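Local coordinates for serine proteinase inhibitor 1 (Myxoma virus, PDB 6BJ5), which inhibits serine endopeptidases as a poxviral serpin and is important for the virulence of the virus, at the interface of chains A and B. Numbering follows the deposited sequence. Chains: chain A, Serine proteinase inhibitor 1; chain B, Serine proteinase inhibitor 1.

Contact 1: the interface of chains A and B. Residues chain A 208-210; chain B 21-24.
A:Gln209 and B:Pro24 make the main side-chain contact of this strand-end junction, crossing obliquely with the aliphatic base of the glutamine against the proline ring. The evidence is a pair of carbon contacts: CB of A:Gln209 lies 3.6 Å from CD of B:Pro24, and CG of A:Gln209 lies 3.8 Å from CG of B:Pro24. A chi1 of -66° sets CG of the glutamine anti to its own carbonyl carbon, on the side where the proline ring packs, while the bend at chi2 (79°) carries the terminal amide away from that ring. It is therefore the methylene part of A:Gln209, and not its polar end, that meets chain B here.

B:Pro24 also packs inside its own chain, its CD sitting 3.7 Å above the plane of the B:His22 imidazole and displaced toward the rim. CD of the proline thus touches both the imidazole face and the base of A:Gln209, at the corner where they meet. On another flank the B:His22 side chain crosses A:Thr210, but only loosely, with CD2 of the ring 4.2 Å from the methyl CG2.

B:Lys23 lends its aliphatic stem to the backbone carbonyls of the loop ahead of strand 210-217. CG of B:Lys23 is 3.4 Å from O of A:Gln209, and its CE is 3.6 Å from O of A:Arg208. Bends at chi3 and chi4 then turn the amine off this course, and the contact of the lysine is made by carbon atoms.

The main chains form an antiparallel bridge between A:Thr210 and B:His22, joining strands 210-217 and 16-22 where both reach loops. This pairing ties a strand of the C-terminal piece into a beta-sheet of the serpin core and probably helps to hold that piece in the fold. The backbone N of B:Lys23 points at O of A:Gln209, but the modelled separation is too short to be credible, so the bond's length is doubtful. The carbonyl O of B:Tyr21 abuts A:Thr210, 3.3 Å from its CA.

Contact 2: the interface of chains A and B. Residues chain A 188, 201, 214, 216, 244-246; chain B 9-10.
B:Ile10 plugs a small apolar pocket walled by A:Cys244, A:Thr188, A:Leu214 and A:Val216, and it contributes 94 of the 187 Å² hidden in this patch. Its two branches serve different walls. The longer one ends at CD1, 3.5 Å from SG of A:Cys244 and 4.0 Å from the methyl CG2 of A:Thr188, which it meets tip to tip. A chi1 of -62° puts CG1 beside the backbone N and leaves CG2, the shorter branch, anti to it and facing the other wall. There the isoleucine runs antiparallel alongside A:Leu214, CG2 4.0 Å from its CD2, and crosses A:Val216 at 4.1 Å from CG2.

A polar atom is set into this wall: the hydroxyl OG1 of A:Thr201 meets the isoleucine tip to tip, 3.5 Å from CG1 of B:Ile10, an oxygen-to-carbon contact at the first carbon of the longer branch.

At the rim the backbones take over. N of B:Ile10 donates to O of A:Gln245 at 2.8 Å; the bond is nearly straight, with 167° at the hydrogen, and the donor lies almost on the carbonyl axis (179°). Parallel bridges pair A:Gln245 with B:Ala9 and A:Val246 with B:Ile10, and O of B:Ile10 lies 3.6 Å from CA of A:Val246.

This edge pairing adds strand 8-11 to strand 243-249. The strand follows closely on the putative reactive bond, B:Arg4 to B:Asn5. The site probably anchors the segment just after the reactive loop to the serpin body, with the isoleucine as its apolar peg.

Contact 1: the interface of chains A and B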
# COMPACT_ATOMS: atom_id res chain seq x y z
N ARG A 208 2.41 6.82 -18.06
CA ARG A 208 3.38 7.84 -17.69
C ARG A 208 2.89 8.79 -16.59
O ARG A 208 3.62 9.72 -16.26
CB ARG A 208 3.88 8.68 -18.89
CG ARG A 208 5.41 8.49 -19.11
CD ARG A 208 6.11 9.55 -19.96
NE ARG A 208 5.94 9.39 -21.40
CZ ARG A 208 5.48 10.33 -22.22
NH1 ARG A 208 5.16 11.52 -21.72
NH2 ARG A 208 5.35 10.09 -23.52
N GLN A 209 1.72 8.56 -15.96
CA GLN A 209 1.41 9.24 -14.70
C GLN A 209 1.81 8.43 -13.49
O GLN A 209 2.01 8.99 -12.41
CB GLN A 209 -0.09 9.49 -14.51
CG GLN A 209 -0.77 10.44 -15.42
CD GLN A 209 -1.04 9.75 -16.71
OE1 GLN A 209 -1.20 8.54 -16.73
NE2 GLN A 209 -1.12 10.51 -17.80
N THR A 210 1.90 7.12 -13.65
CA THR A 210 2.40 6.26 -12.60
C THR A 210 3.77 5.74 -13.00
O THR A 210 4.08 5.59 -14.19
CB THR A 210 1.39 5.12 -12.34
OG1 THR A 210 1.07 4.46 -13.57
CG2 THR A 210 0.11 5.68 -11.80
N TYR B 21 4.26 5.26 -7.50
CA TYR B 21 3.72 6.57 -7.15
C TYR B 21 3.03 7.20 -8.36
O TYR B 21 3.28 6.83 -9.51
CB TYR B 21 4.82 7.50 -6.59
CG TYR B 21 5.66 8.24 -7.62
CD1 TYR B 21 5.44 9.59 -7.86
CD2 TYR B 21 6.69 7.60 -8.30
CE1 TYR B 21 6.21 10.28 -8.79
CE2 TYR B 21 7.46 8.28 -9.23
CZ TYR B 21 7.21 9.63 -9.47
OH TYR B 21 7.96 10.34 -10.40
N HIS B 22 2.13 8.15 -8.07
CA HIS B 22 1.35 8.86 -9.07
C HIS B 22 2.08 10.17 -9.37
O HIS B 22 2.26 10.99 -8.46
CB HIS B 22 -0.06 9.10 -8.54
CG HIS B 22 -1.01 9.74 -9.50
ND1 HIS B 22 -1.38 11.06 -9.40
CD2 HIS B 22 -1.73 9.22 -10.52
CE1 HIS B 22 -2.26 11.34 -10.35
NE2 HIS B 22 -2.49 10.24 -11.04
N LYS B 23 2.54 10.35 -10.63
CA LYS B 23 3.42 11.48 -10.92
C LYS B 23 2.73 12.84 -10.77
O LYS B 23 3.26 13.69 -10.04
CB LYS B 23 4.05 11.32 -12.32
CG LYS B 23 5.18 10.28 -12.42
CD LYS B 23 5.62 10.04 -13.87
CE LYS B 23 6.34 11.24 -14.49
NZ LYS B 23 7.63 11.61 -13.82
N PRO B 24 1.56 13.10 -11.39
CA PRO B 24 0.93 14.43 -11.24
C PRO B 24 0.82 14.91 -9.80
O PRO B 24 1.09 16.09 -9.54
CB PRO B 24 -0.45 14.23 -11.87
CG PRO B 24 -0.25 13.17 -12.88
CD PRO B 24 0.76 12.23 -12.29

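Contact 2: the interface of chains A and B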
# COMPACT_ATOMS: atom_id res chain seq x y z
N THR A 188 18.02 8.65 -13.02
CA THR A 188 18.79 7.89 -12.03
C THR A 188 19.69 8.86 -11.29
O THR A 188 19.91 9.99 -11.74
CB THR A 188 19.68 6.82 -12.68
OG1 THR A 188 19.06 6.28 -13.84
CG2 THR A 188 19.99 5.69 -11.70
N THR A 201 16.01 4.89 -9.32
CA THR A 201 15.81 4.83 -10.76
C THR A 201 14.31 4.79 -11.04
O THR A 201 13.58 4.03 -10.41
CB THR A 201 16.51 3.58 -11.33
OG1 THR A 201 17.90 3.61 -10.99
CG2 THR A 201 16.32 3.49 -12.84
N LEU A 214 12.85 2.56 -8.17
CA LEU A 214 13.61 1.41 -7.71
C LEU A 214 14.82 1.96 -6.95
O LEU A 214 15.58 2.79 -7.48
CB LEU A 214 14.00 0.53 -8.89
CG LEU A 214 14.99 -0.62 -8.69
CD1 LEU A 214 14.37 -1.75 -7.88
CD2 LEU A 214 15.48 -1.14 -10.02
N VAL A 216 18.12 0.93 -4.79
CA VAL A 216 19.06 -0.17 -4.56
C VAL A 216 20.12 0.31 -3.59
O VAL A 216 21.02 1.07 -3.98
CB VAL A 216 19.70 -0.66 -5.87
CG1 VAL A 216 20.66 -1.81 -5.55
CG2 VAL A 216 18.65 -1.08 -6.92
N CYS A 244 20.76 3.53 -19.23
CA CYS A 244 20.97 2.57 -18.17
C CYS A 244 20.79 1.14 -18.64
O CYS A 244 20.06 0.86 -19.61
CB CYS A 244 20.02 2.75 -16.98
SG CYS A 244 20.07 4.30 -16.13
N GLN A 245 21.47 0.26 -17.92
CA GLN A 245 21.19 -1.17 -17.88
C GLN A 245 20.49 -1.44 -16.56
O GLN A 245 21.04 -1.17 -15.48
CB GLN A 245 22.47 -2.01 -18.01
CG GLN A 245 22.14 -3.48 -18.35
CD GLN A 245 23.32 -4.44 -18.24
OE1 GLN A 245 24.43 -4.04 -17.88
NE2 GLN A 245 23.08 -5.71 -18.53
N VAL A 246 19.27 -1.97 -16.65
CA VAL A 246 18.47 -2.34 -15.49
C VAL A 246 18.42 -3.86 -15.42
O VAL A 246 17.99 -4.52 -16.38
CB VAL A 246 17.06 -1.74 -15.57
CG1 VAL A 246 16.22 -2.14 -14.39
CG2 VAL A 246 17.16 -0.25 -15.71
N ALA B 9 24.92 1.03 -14.65
CA ALA B 9 24.35 -0.29 -14.40
C ALA B 9 23.65 -0.30 -13.05
O ALA B 9 24.30 -0.14 -12.01
CB ALA B 9 25.43 -1.37 -14.42
N ILE B 10 22.34 -0.57 -13.08
CA ILE B 10 21.50 -0.74 -11.90
C ILE B 10 21.21 -2.24 -11.77
O ILE B 10 20.53 -2.83 -12.62
CB ILE B 10 20.20 0.08 -12.00
CG1 ILE B 10 20.50 1.57 -12.07
CG2 ILE B 10 19.27 -0.20 -10.83
CD1 ILE B 10 20.35 2.12 -13.45

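The centres of contact 1 and contact 2, taken over their C-alpha atoms, are about 19 Å apart. Strand 210-217 of chain A serves both: its start pairs with chain B in contact 1, while residues nearer its end line the pocket of contact 2. Chain B meets it from two separate strands, 16-22 in contact 1 and 8-11 in contact 2, the first with antiparallel pairing and the second with parallel pairing to strand 243-249. Chain B, which carries the predicted reactive bond, is thus woven into the fold of chain A, as expected for two pieces of one serpin chain and unlike a partner docked on the surface.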